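Local coordinates for CARDB domain-containing protein (Pyrococcus furiosus, PDB 3IDU) that is of unknown function but binds two manganese ions through this CARDB domain, an all-beta module cut from a larger protein, at residues F80-T85 / Y90-T95; K24-V29 / K33-E38; Y37-K42 / V54-N59; V41-L44 / G48-S51. All coordinates share one frame; numbering follows the deposited sequence.

Contact 1: residues F80-T85 / Y90-T95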
loop_
_atom_site.group_PDB
_atom_site.type_symbol
_atom_site.label_atom_id
_atom_site.label_comp_id
_atom_site.label_asym_id
_atom_site.label_seq_id
_atom_site.Cartn_x
_atom_site.Cartn_y
_atom_site.Cartn_z
ATOM N N PHE A 80 -10.087 3.055 -0.046
ATOM C CA PHE A 80 -10.529 3.566 -1.333
ATOM C C PHE A 80 -11.570 2.611 -1.891
ATOM O O PHE A 80 -11.446 1.390 -1.757
ATOM C CB PHE A 80 -9.355 3.725 -2.316
ATOM C CG PHE A 80 -8.758 2.424 -2.788
ATOM C CD1 PHE A 80 -7.721 1.821 -2.081
ATOM C CD2 PHE A 80 -9.223 1.812 -3.951
ATOM C CE1 PHE A 80 -7.153 0.626 -2.527
ATOM C CE2 PHE A 80 -8.665 0.617 -4.406
ATOM C CZ PHE A 80 -7.626 0.023 -3.692
ATOM N N ASN A 81 -12.611 3.172 -2.492
ATOM C CA ASN A 81 -13.664 2.355 -3.077
ATOM C C ASN A 81 -13.430 2.251 -4.572
ATOM O O ASN A 81 -12.864 3.152 -5.187
ATOM C CB ASN A 81 -15.041 2.971 -2.818
ATOM C CG ASN A 81 -15.320 3.184 -1.341
ATOM O OD1 ASN A 81 -14.933 2.370 -0.496
ATOM N ND2 ASN A 81 -16.010 4.276 -1.023
ATOM N N TRP A 82 -13.863 1.139 -5.152
ATOM C CA TRP A 82 -13.707 0.922 -6.579
ATOM C C TRP A 82 -14.901 0.174 -7.154
ATOM O O TRP A 82 -15.212 -0.943 -6.737
ATOM C CB TRP A 82 -12.424 0.140 -6.863
ATOM C CG TRP A 82 -12.216 -0.160 -8.319
ATOM C CD1 TRP A 82 -12.407 0.694 -9.370
ATOM C CD2 TRP A 82 -11.728 -1.382 -8.881
ATOM N NE1 TRP A 82 -12.064 0.078 -10.551
ATOM C CE2 TRP A 82 -11.644 -1.198 -10.280
ATOM C CE3 TRP A 82 -11.352 -2.618 -8.338
ATOM C CZ2 TRP A 82 -11.198 -2.201 -11.144
ATOM C CZ3 TRP A 82 -10.906 -3.618 -9.196
ATOM C CH2 TRP A 82 -10.834 -3.401 -10.587
ATOM N N THR A 83 -15.563 0.806 -8.116
ATOM C CA THR A 83 -16.718 0.214 -8.772
ATOM C C THR A 83 -16.351 -0.064 -10.225
ATOM O O THR A 83 -16.464 0.818 -11.079
ATOM C CB THR A 83 -17.927 1.167 -8.736
ATOM O OG1 THR A 83 -18.153 1.603 -7.388
ATOM C CG2 THR A 83 -19.174 0.457 -9.244
ATOM N N PRO A 84 -15.883 -1.292 -10.519
ATOM C CA PRO A 84 -15.486 -1.718 -11.866
ATOM C C PRO A 84 -16.615 -1.554 -12.876
ATOM O O PRO A 84 -17.786 -1.739 -12.540
ATOM C CB PRO A 84 -15.122 -3.189 -11.674
ATOM C CG PRO A 84 -14.651 -3.242 -10.272
ATOM C CD PRO A 84 -15.640 -2.369 -9.544
ATOM N N THR A 85 -16.252 -1.221 -14.113
ATOM C CA THR A 85 -17.220 -1.030 -15.191
ATOM C C THR A 85 -17.120 -2.143 -16.234
ATOM O O THR A 85 -18.071 -2.394 -16.977
ATOM C CB THR A 85 -16.989 0.310 -15.910
ATOM O OG1 THR A 85 -15.670 0.326 -16.469
ATOM C CG2 THR A 85 -17.135 1.474 -14.941
ATOM N N TYR A 90 -7.673 -7.752 -13.264
ATOM C CA TYR A 90 -7.017 -6.484 -12.976
ATOM C C TYR A 90 -5.927 -6.626 -11.917
ATOM O O TYR A 90 -6.055 -7.418 -10.984
ATOM C CB TYR A 90 -8.057 -5.463 -12.506
ATOM C CG TYR A 90 -9.087 -5.099 -13.552
ATOM C CD1 TYR A 90 -8.940 -3.955 -14.336
ATOM C CD2 TYR A 90 -10.209 -5.900 -13.763
ATOM C CE1 TYR A 90 -9.883 -3.615 -15.303
ATOM C CE2 TYR A 90 -11.160 -5.573 -14.728
ATOM C CZ TYR A 90 -10.992 -4.429 -15.493
ATOM O OH TYR A 90 -11.931 -4.100 -16.445
ATOM N N ARG A 91 -4.854 -5.855 -12.071
ATOM C CA ARG A 91 -3.744 -5.874 -11.122
ATOM C C ARG A 91 -3.686 -4.548 -10.370
ATOM O O ARG A 91 -3.535 -3.487 -10.973
ATOM C CB ARG A 91 -2.419 -6.108 -11.855
ATOM C CG ARG A 91 -1.187 -5.992 -10.957
ATOM C CD ARG A 91 0.112 -6.292 -11.711
ATOM N NE ARG A 91 0.173 -7.668 -12.204
ATOM C CZ ARG A 91 -0.302 -8.075 -13.380
ATOM N NH1 ARG A 91 -0.880 -7.210 -14.203
ATOM N NH2 ARG A 91 -0.197 -9.351 -13.734
ATOM N N ILE A 92 -3.830 -4.611 -9.051
ATOM C CA ILE A 92 -3.776 -3.408 -8.228
ATOM C C ILE A 92 -2.372 -3.305 -7.640
ATOM O O ILE A 92 -1.848 -4.277 -7.099
ATOM C CB ILE A 92 -4.792 -3.454 -7.046
ATOM C CG1 ILE A 92 -6.233 -3.447 -7.569
ATOM C CG2 ILE A 92 -4.622 -2.221 -6.161
ATOM C CD1 ILE A 92 -6.593 -4.616 -8.443
ATOM N N ASN A 93 -1.759 -2.133 -7.770
ATOM C CA ASN A 93 -0.436 -1.907 -7.220
ATOM C C ASN A 93 -0.531 -0.760 -6.235
ATOM O O ASN A 93 -1.300 0.177 -6.430
ATOM C CB ASN A 93 0.586 -1.530 -8.307
ATOM C CG ASN A 93 1.100 -2.732 -9.082
ATOM O OD1 ASN A 93 0.898 -2.836 -10.290
ATOM N ND2 ASN A 93 1.775 -3.643 -8.389
ATOM N N ALA A 94 0.244 -0.850 -5.162
ATOM C CA ALA A 94 0.279 0.203 -4.166
ATOM C C ALA A 94 1.754 0.479 -3.930
ATOM O O ALA A 94 2.558 -0.449 -3.839
ATOM C CB ALA A 94 -0.395 -0.254 -2.880
ATOM N N THR A 95 2.120 1.751 -3.863
ATOM C CA THR A 95 3.513 2.105 -3.640
ATOM C C THR A 95 3.641 3.179 -2.576
ATOM O O THR A 95 2.738 3.995 -2.386
ATOM C CB THR A 95 4.179 2.654 -4.920
ATOM O OG1 THR A 95 3.648 3.954 -5.218
ATOM C CG2 THR A 95 3.913 1.730 -6.102
#
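W82 meets Y90 in a T-shaped (edge-to-face) stack: the rim of the indole six-membered ring is directed at the face of the phenol ring, with the two planes 77° apart and the centroids 5.5 Å from each other. The leading atom is CH2 of W82, which comes to 3.8 Å from CG of Y90, near the root of the ring and not over its middle. With CG of W82 opposite the backbone N (chi1 178°), the indole stands out from strand 75-82 and spans the distance to strand 88-96. Its orientation is further fixed by P84, whose CG packs over one face of the indole, 3.5 Å above its plane.

I92 fills the interval between the two aromatic side chains of the other strand. Its CD1 lies 4.5 Å from CZ3 of W82, while its second branch places CG2 4.5 Å from CZ of F80. These strands belong to different sheets of a beta-sandwich and run nearly antiparallel, at 166°, with segment axes 12.6 Å apart. Beyond the pair, the F80 ring meets that of Y37 with the planes about 10° apart, and Y90 and I92 both pack on strand 111-118.

No hydrogen bond joins the two segments, so cohesion rests on dispersion and on the weak electrostatics of an aromatic C-H edge against a pi face; here the two sheets meet through side-chain shape and apolar contact alone.

Contact 2: residues K24-V29 / K33-E38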
loop_
_atom_site.group_PDB
_atom_site.type_symbol
_atom_site.label_atom_id
_atom_site.label_comp_id
_atom_site.label_asym_id
_atom_site.label_seq_id
_atom_site.Cartn_x
_atom_site.Cartn_y
_atom_site.Cartn_z
ATOM N N LYS A 24 -5.421 -4.973 0.923
ATOM C CA LYS A 24 -6.364 -5.976 1.408
ATOM C C LYS A 24 -7.763 -5.667 0.895
ATOM O O LYS A 24 -8.190 -4.515 0.886
ATOM C CB LYS A 24 -6.375 -6.025 2.939
ATOM C CG LYS A 24 -5.070 -6.495 3.544
ATOM C CD LYS A 24 -5.237 -6.875 5.003
ATOM C CE LYS A 24 -3.911 -7.331 5.588
ATOM N NZ LYS A 24 -4.064 -7.824 6.980
ATOM N N GLY A 25 -8.470 -6.702 0.459
ATOM C CA GLY A 25 -9.815 -6.513 -0.053
ATOM C C GLY A 25 -10.254 -7.704 -0.885
ATOM O O GLY A 25 -9.513 -8.675 -0.995
ATOM N N PRO A 26 -11.451 -7.660 -1.491
ATOM C CA PRO A 26 -11.938 -8.777 -2.309
ATOM C C PRO A 26 -11.086 -9.048 -3.543
ATOM O O PRO A 26 -10.738 -8.130 -4.287
ATOM C CB PRO A 26 -13.357 -8.346 -2.665
ATOM C CG PRO A 26 -13.233 -6.857 -2.751
ATOM C CD PRO A 26 -12.405 -6.537 -1.520
ATOM N N ASP A 27 -10.750 -10.317 -3.750
ATOM C CA ASP A 27 -9.950 -10.723 -4.895
ATOM C C ASP A 27 -10.862 -11.038 -6.078
ATOM O O ASP A 27 -10.399 -11.353 -7.176
ATOM C CB ASP A 27 -9.095 -11.944 -4.539
ATOM C CG ASP A 27 -9.919 -13.109 -4.018
ATOM O OD1 ASP A 27 -10.676 -12.919 -3.042
ATOM O OD2 ASP A 27 -9.806 -14.219 -4.580
ATOM N N VAL A 28 -12.166 -10.943 -5.839
ATOM C CA VAL A 28 -13.167 -11.198 -6.866
ATOM C C VAL A 28 -14.323 -10.227 -6.667
ATOM O O VAL A 28 -14.941 -10.201 -5.604
ATOM C CB VAL A 28 -13.708 -12.639 -6.780
ATOM C CG1 VAL A 28 -14.725 -12.875 -7.883
ATOM C CG2 VAL A 28 -12.562 -13.633 -6.892
ATOM N N VAL A 29 -14.604 -9.425 -7.689
ATOM C CA VAL A 29 -15.685 -8.449 -7.617
ATOM C C VAL A 29 -16.571 -8.496 -8.857
ATOM O O VAL A 29 -16.142 -8.940 -9.922
ATOM C CB VAL A 29 -15.131 -7.014 -7.465
ATOM C CG1 VAL A 29 -14.392 -6.876 -6.144
ATOM C CG2 VAL A 29 -14.207 -6.692 -8.624
ATOM N N LYS A 33 -20.218 -3.015 -9.238
ATOM C CA LYS A 33 -20.468 -3.277 -7.826
ATOM C C LYS A 33 -19.423 -2.584 -6.961
ATOM O O LYS A 33 -18.226 -2.695 -7.214
ATOM C CB LYS A 33 -20.454 -4.785 -7.553
ATOM C CG LYS A 33 -21.597 -5.538 -8.214
ATOM C CD LYS A 33 -21.545 -7.023 -7.899
ATOM C CE LYS A 33 -22.729 -7.753 -8.512
ATOM N NZ LYS A 33 -22.697 -9.215 -8.226
ATOM N N LEU A 34 -19.888 -1.864 -5.945
ATOM C CA LEU A 34 -19.001 -1.146 -5.036
ATOM C C LEU A 34 -18.101 -2.105 -4.266
ATOM O O LEU A 34 -18.582 -3.017 -3.597
ATOM C CB LEU A 34 -19.823 -0.317 -4.044
ATOM C CG LEU A 34 -19.036 0.465 -2.988
ATOM C CD1 LEU A 34 -18.165 1.509 -3.666
ATOM C CD2 LEU A 34 -19.999 1.128 -2.012
ATOM N N ALA A 35 -16.793 -1.893 -4.365
ATOM C CA ALA A 35 -15.826 -2.729 -3.666
ATOM C C ALA A 35 -14.942 -1.842 -2.793
ATOM O O ALA A 35 -14.491 -0.781 -3.226
ATOM C CB ALA A 35 -14.976 -3.505 -4.669
ATOM N N GLU A 36 -14.696 -2.281 -1.563
ATOM C CA GLU A 36 -13.874 -1.514 -0.636
ATOM C C GLU A 36 -12.536 -2.196 -0.370
ATOM O O GLU A 36 -12.489 -3.366 0.011
ATOM C CB GLU A 36 -14.630 -1.312 0.683
ATOM C CG GLU A 36 -15.972 -0.601 0.519
ATOM C CD GLU A 36 -16.734 -0.452 1.825
ATOM O OE1 GLU A 36 -17.850 0.110 1.800
ATOM O OE2 GLU A 36 -16.221 -0.894 2.874
ATOM N N TYR A 37 -11.449 -1.459 -0.583
ATOM C CA TYR A 37 -10.111 -1.994 -0.358
ATOM C C TYR A 37 -9.382 -1.199 0.705
ATOM O O TYR A 37 -9.750 -0.067 1.005
ATOM C CB TYR A 37 -9.288 -1.971 -1.648
ATOM C CG TYR A 37 -9.763 -2.946 -2.698
ATOM C CD1 TYR A 37 -10.822 -2.629 -3.548
ATOM C CD2 TYR A 37 -9.171 -4.200 -2.820
ATOM C CE1 TYR A 37 -11.280 -3.546 -4.497
ATOM C CE2 TYR A 37 -9.620 -5.121 -3.760
ATOM C CZ TYR A 37 -10.674 -4.790 -4.594
ATOM O OH TYR A 37 -11.124 -5.708 -5.513
ATOM N N GLU A 38 -8.349 -1.800 1.282
ATOM C CA GLU A 38 -7.569 -1.119 2.300
ATOM C C GLU A 38 -6.090 -1.196 1.973
ATOM O O GLU A 38 -5.579 -2.244 1.577
ATOM C CB GLU A 38 -7.804 -1.742 3.680
ATOM C CG GLU A 38 -9.262 -1.820 4.100
ATOM C CD GLU A 38 -9.425 -2.283 5.533
ATOM O OE1 GLU A 38 -8.787 -3.289 5.909
ATOM O OE2 GLU A 38 -10.197 -1.647 6.281
#
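Y37 and P26 meet at the sheet switch of an edge strand in a beta-sandwich: the chain leaves its pairing with strand 35-43 after K24, bends through G25 and P26, and joins strand 111-118 of the other sheet as strand 28-29. Such a switch is familiar from the first strand of immunoglobulin-like folds.

The inner part is tight. CD of P26 sits over one face of the Y37 ring, 4.0 Å from its centroid, in a CH-pi contact 20° off the ring normal. The phenol lies alongside the bend because CG of Y37 is opposite the carbonyl carbon (chi1 -69°). G25 suits its place, since a CB there would collide with CD2 of Y37. Farther along, CG1 of V29 packs 3.7 Å from CB of A35. Replacing the tyrosine by alanine removes ring and hydroxyl, and is likely to leave the P26 carbonyl without its hydroxyl partner and a gap beside the proline ring and V29.

On the solvent side K24 and E38 still form an antiparallel hydrogen-bonded pair, but their side-chain ends do not meet: the extended K24 chain leads off, and its NZ remains 6.6 Å from OE1 of E38, too far for a salt bridge.

The bend itself is tied down by the hydroxyl of Y37, whose OH donates to O of P26 at 2.7 Å, in the carbonyl plane, with a C=O...O angle of 153°.

Contact 3: residues Y37-K42 / V54-N59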
loop_
_atom_site.group_PDB
_atom_site.type_symbol
_atom_site.label_atom_id
_atom_site.label_comp_id
_atom_site.label_asym_id
_atom_site.label_seq_id
_atom_site.Cartn_x
_atom_site.Cartn_y
_atom_site.Cartn_z
ATOM N N TYR A 37 -11.449 -1.459 -0.583
ATOM C CA TYR A 37 -10.111 -1.994 -0.358
ATOM C C TYR A 37 -9.382 -1.199 0.705
ATOM O O TYR A 37 -9.750 -0.067 1.005
ATOM C CB TYR A 37 -9.288 -1.971 -1.648
ATOM C CG TYR A 37 -9.763 -2.946 -2.698
ATOM C CD1 TYR A 37 -10.822 -2.629 -3.548
ATOM C CD2 TYR A 37 -9.171 -4.200 -2.820
ATOM C CE1 TYR A 37 -11.280 -3.546 -4.497
ATOM C CE2 TYR A 37 -9.620 -5.121 -3.760
ATOM C CZ TYR A 37 -10.674 -4.790 -4.594
ATOM O OH TYR A 37 -11.124 -5.708 -5.513
ATOM N N GLU A 38 -8.349 -1.800 1.282
ATOM C CA GLU A 38 -7.569 -1.119 2.300
ATOM C C GLU A 38 -6.090 -1.196 1.973
ATOM O O GLU A 38 -5.579 -2.244 1.577
ATOM C CB GLU A 38 -7.804 -1.742 3.680
ATOM C CG GLU A 38 -9.262 -1.820 4.100
ATOM C CD GLU A 38 -9.425 -2.283 5.533
ATOM O OE1 GLU A 38 -8.787 -3.289 5.909
ATOM O OE2 GLU A 38 -10.197 -1.647 6.281
ATOM N N VAL A 39 -5.410 -0.068 2.127
ATOM C CA VAL A 39 -3.980 -0.016 1.891
ATOM C C VAL A 39 -3.357 0.138 3.273
ATOM O O VAL A 39 -3.594 1.130 3.958
ATOM C CB VAL A 39 -3.592 1.186 1.007
ATOM C CG1 VAL A 39 -2.081 1.231 0.837
ATOM C CG2 VAL A 39 -4.272 1.067 -0.363
ATOM N N HIS A 40 -2.597 -0.869 3.693
ATOM C CA HIS A 40 -1.937 -0.847 4.992
ATOM C C HIS A 40 -0.505 -0.349 4.814
ATOM O O HIS A 40 0.329 -1.040 4.234
ATOM C CB HIS A 40 -1.927 -2.252 5.607
ATOM C CG HIS A 40 -3.285 -2.753 5.989
ATOM N ND1 HIS A 40 -3.609 -3.115 7.278
ATOM C CD2 HIS A 40 -4.413 -2.919 5.257
ATOM C CE1 HIS A 40 -4.879 -3.479 7.325
ATOM N NE2 HIS A 40 -5.389 -3.369 6.112
ATOM N N VAL A 41 -0.231 0.857 5.304
ATOM C CA VAL A 41 1.104 1.441 5.191
ATOM C C VAL A 41 1.740 1.430 6.576
ATOM O O VAL A 41 1.143 1.894 7.550
ATOM C CB VAL A 41 1.034 2.886 4.624
ATOM C CG1 VAL A 41 0.287 3.796 5.587
ATOM C CG2 VAL A 41 2.434 3.415 4.353
ATOM N N LYS A 42 2.951 0.886 6.671
ATOM C CA LYS A 42 3.622 0.800 7.960
ATOM C C LYS A 42 5.044 1.330 7.929
ATOM O O LYS A 42 5.680 1.380 6.876
ATOM C CB LYS A 42 3.651 -0.661 8.422
ATOM C CG LYS A 42 2.329 -1.387 8.203
ATOM C CD LYS A 42 2.433 -2.890 8.404
ATOM C CE LYS A 42 2.507 -3.263 9.874
ATOM N NZ LYS A 42 2.371 -4.743 10.075
ATOM N N VAL A 54 1.806 7.920 -0.961
ATOM C CA VAL A 54 1.310 6.574 -1.180
ATOM C C VAL A 54 0.445 6.685 -2.436
ATOM O O VAL A 54 -0.316 7.647 -2.595
ATOM C CB VAL A 54 0.450 6.078 0.011
ATOM C CG1 VAL A 54 -0.114 4.690 -0.288
ATOM C CG2 VAL A 54 1.299 6.036 1.275
ATOM N N ARG A 55 0.579 5.714 -3.329
ATOM C CA ARG A 55 -0.170 5.718 -4.569
ATOM C C ARG A 55 -0.750 4.345 -4.861
ATOM O O ARG A 55 -0.141 3.315 -4.552
ATOM C CB ARG A 55 0.737 6.142 -5.737
ATOM C CG ARG A 55 1.409 7.514 -5.583
ATOM C CD ARG A 55 2.286 7.836 -6.795
ATOM N NE ARG A 55 2.932 9.152 -6.742
ATOM C CZ ARG A 55 4.017 9.442 -6.026
ATOM N NH1 ARG A 55 4.598 8.513 -5.281
ATOM N NH2 ARG A 55 4.539 10.661 -6.072
ATOM N N VAL A 56 -1.947 4.339 -5.437
ATOM C CA VAL A 56 -2.609 3.101 -5.824
ATOM C C VAL A 56 -2.827 3.173 -7.331
ATOM O O VAL A 56 -3.278 4.188 -7.860
ATOM C CB VAL A 56 -3.968 2.910 -5.095
ATOM C CG1 VAL A 56 -4.810 1.861 -5.821
ATOM C CG2 VAL A 56 -3.722 2.452 -3.668
ATOM N N TYR A 57 -2.475 2.085 -8.004
ATOM C CA TYR A 57 -2.596 1.955 -9.448
ATOM C C TYR A 57 -3.479 0.763 -9.763
ATOM O O TYR A 57 -3.478 -0.229 -9.034
ATOM C CB TYR A 57 -1.230 1.679 -10.081
ATOM C CG TYR A 57 -0.183 2.745 -9.885
ATOM C CD1 TYR A 57 -0.022 3.767 -10.816
ATOM C CD2 TYR A 57 0.672 2.716 -8.783
ATOM C CE1 TYR A 57 0.962 4.731 -10.662
ATOM C CE2 TYR A 57 1.659 3.680 -8.620
ATOM C CZ TYR A 57 1.799 4.684 -9.562
ATOM O OH TYR A 57 2.777 5.636 -9.397
ATOM N N ILE A 58 -4.221 0.862 -10.857
ATOM C CA ILE A 58 -5.075 -0.226 -11.309
ATOM C C ILE A 58 -4.641 -0.458 -12.755
ATOM O O ILE A 58 -4.809 0.415 -13.602
ATOM C CB ILE A 58 -6.558 0.169 -11.220
ATOM C CG1 ILE A 58 -6.932 0.375 -9.747
ATOM C CG2 ILE A 58 -7.429 -0.901 -11.869
ATOM C CD1 ILE A 58 -8.365 0.803 -9.515
ATOM N N ASN A 59 -4.074 -1.635 -13.017
ATOM C CA ASN A 59 -3.557 -1.981 -14.340
ATOM C C ASN A 59 -2.577 -0.923 -14.853
ATOM O O ASN A 59 -2.613 -0.523 -16.020
ATOM C CB ASN A 59 -4.701 -2.213 -15.337
ATOM C CG ASN A 59 -5.184 -3.656 -15.334
ATOM O OD1 ASN A 59 -4.664 -4.490 -14.590
ATOM N ND2 ASN A 59 -6.175 -3.961 -16.167
#
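V39, V41, V54 and V56 interlock at the heart of the beta-sandwich, where strand 35-43 of one sheet faces strand 49-58 of the other. The backbones contribute no hydrogen bond: the segment axes stay 9.7 Å apart and cross at 145°, and V39 and V56, opposite each other in register, have CA atoms separated by 8.4 Å. What bridges the space is methyl against methyl.

Among these apolar contacts, V39 has a branch for each partner. Its CG2 reaches CG2 of V56 at 3.6 Å, and its CG1, set opposite the backbone N (chi1 178°), lies 4.1 Å from CG1 of V54. In both pairs the valines lie alongside one another, pointing opposite ways. V54 is shared in the same fashion, for its CG2 also meets CG2 of V41, at 4.2 Å and at a slant. F80, L78 and W66 extend the same apolar layer, and V41 reaches toward the metal end, its side chain about 5 Å from that of L19.

Polar interactions lie on the outward sides of the strands. H40 directs NE2 to OE1 of E38 in a weak hydrogen bond of 3.4 Å, while its ND1 pairs with E75. On the other strand R55 forms a salt bridge with E99.

With only branched aliphatic groups at the interface, the sheets are joined by the hydrophobic effect and by shape; no directional bond across it sets the register, which probably depends on the fit of the methyls and on hydrogen bonding within each sheet.

Contact 4: residues V41-L44 / G48-S51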
loop_
_atom_site.group_PDB
_atom_site.type_symbol
_atom_site.label_atom_id
_atom_site.label_comp_id
_atom_site.label_asym_id
_atom_site.label_seq_id
_atom_site.Cartn_x
_atom_site.Cartn_y
_atom_site.Cartn_z
ATOM N N VAL A 41 -0.231 0.857 5.304
ATOM C CA VAL A 41 1.104 1.441 5.191
ATOM C C VAL A 41 1.740 1.430 6.576
ATOM O O VAL A 41 1.143 1.894 7.550
ATOM C CB VAL A 41 1.034 2.886 4.624
ATOM C CG1 VAL A 41 0.287 3.796 5.587
ATOM C CG2 VAL A 41 2.434 3.415 4.353
ATOM N N LYS A 42 2.951 0.886 6.671
ATOM C CA LYS A 42 3.622 0.800 7.960
ATOM C C LYS A 42 5.044 1.330 7.929
ATOM O O LYS A 42 5.680 1.380 6.876
ATOM C CB LYS A 42 3.651 -0.661 8.422
ATOM C CG LYS A 42 2.329 -1.387 8.203
ATOM C CD LYS A 42 2.433 -2.890 8.404
ATOM C CE LYS A 42 2.507 -3.263 9.874
ATOM N NZ LYS A 42 2.371 -4.743 10.075
ATOM N N ASN A 43 5.523 1.748 9.094
ATOM C CA ASN A 43 6.895 2.205 9.243
ATOM C C ASN A 43 7.467 1.223 10.248
ATOM O O ASN A 43 7.176 1.309 11.438
ATOM C CB ASN A 43 6.977 3.618 9.818
ATOM C CG ASN A 43 8.413 4.071 10.021
ATOM O OD1 ASN A 43 9.357 3.359 9.668
ATOM N ND2 ASN A 43 8.586 5.265 10.584
ATOM N N LEU A 44 8.263 0.276 9.767
ATOM C CA LEU A 44 8.853 -0.729 10.639
ATOM C C LEU A 44 10.068 -0.203 11.391
ATOM O O LEU A 44 10.551 -0.856 12.314
ATOM C CB LEU A 44 9.274 -1.945 9.814
ATOM C CG LEU A 44 8.232 -2.510 8.849
ATOM C CD1 LEU A 44 8.853 -3.624 8.014
ATOM C CD2 LEU A 44 7.032 -3.017 9.625
ATOM N N GLY A 48 10.805 8.242 12.549
ATOM C CA GLY A 48 9.553 8.569 11.895
ATOM C C GLY A 48 9.695 9.155 10.502
ATOM O O GLY A 48 10.793 9.512 10.062
ATOM N N VAL A 49 8.563 9.246 9.811
ATOM C CA VAL A 49 8.494 9.790 8.466
ATOM C C VAL A 49 7.430 10.876 8.456
ATOM O O VAL A 49 6.241 10.588 8.378
ATOM C CB VAL A 49 8.108 8.700 7.447
ATOM C CG1 VAL A 49 7.996 9.304 6.058
ATOM C CG2 VAL A 49 9.168 7.588 7.466
ATOM N N PRO A 50 7.850 12.145 8.553
ATOM C CA PRO A 50 6.926 13.284 8.559
ATOM C C PRO A 50 6.017 13.362 7.343
ATOM O O PRO A 50 4.861 13.775 7.447
ATOM C CB PRO A 50 7.866 14.486 8.652
ATOM C CG PRO A 50 9.023 13.946 9.433
ATOM C CD PRO A 50 9.232 12.583 8.812
ATOM N N SER A 51 6.531 12.960 6.186
ATOM C CA SER A 51 5.739 13.027 4.967
ATOM C C SER A 51 6.242 12.134 3.840
ATOM O O SER A 51 7.415 12.171 3.486
ATOM C CB SER A 51 5.694 14.473 4.457
ATOM O OG SER A 51 4.831 14.591 3.333
#
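The link that carries the chain from one sheet of the beta-sandwich to the other, beside the metal-bearing end, brings N43 at the close of strand 35-43 up to G48 and V49 at the start of strand 49-58. Three residues lie between the segments, and the CA atoms of N43 and G48 are 7.4 Å apart.

All the contact on the first side comes from the N43 amide. Its ND2 touches CA of G48 at 3.7 Å and CG2 of V49 at 3.9 Å, the latter with the two side chains crossing at a slant. These are van der Waals approaches, and no hydrogen bond joins the two segments. The torsions account for the reach: CG stands opposite the backbone N (chi1 178°), and with chi2 at 4° the nitrogen continues outward while OD1 is turned back to the CA side.

Both ends of the buried amide have polar partners. ND2 donates to O of I47, just before G48, and more weakly to the carbonyls of L70 and G71. OD1 accepts from N of G45, which makes a local Asx turn, and from N of D18. Because D18 is a manganese ligand, N43 is a second-shell residue, its side chain about 8 Å from a bound manganese. V49 packs against L19 and P17, and its side chain is about 4 Å from that of V102; L19 and V102 both belong to the metal sites.

Such a crossover from one sheet to the other is consistent with the immunoglobulin-like sandwich expected of an E-set domain.

How the contacts relate
Strand 35-43 runs through contacts 2, 3 and 4 in turn: contacts 2 and 3 share Y37 and E38, contacts 3 and 4 share V41 and K42. Contacts 2 and 4 lie at opposite ends, their centres about 25 Å apart, with the buried contact 3 between them. Contact 1 adjoins contact 2 within one sheet, through N of W82 and O of A35 (2.8 Å), and contact 3 within the other, through O of N93 and N of Y57 (2.7 Å). Contacts 1 and 2 are remote from the manganese sites. Toward the metals, the side chain of V41 in contact 3 lies about 9 Å from a manganese and that of N43 in contact 4 about 8 Å.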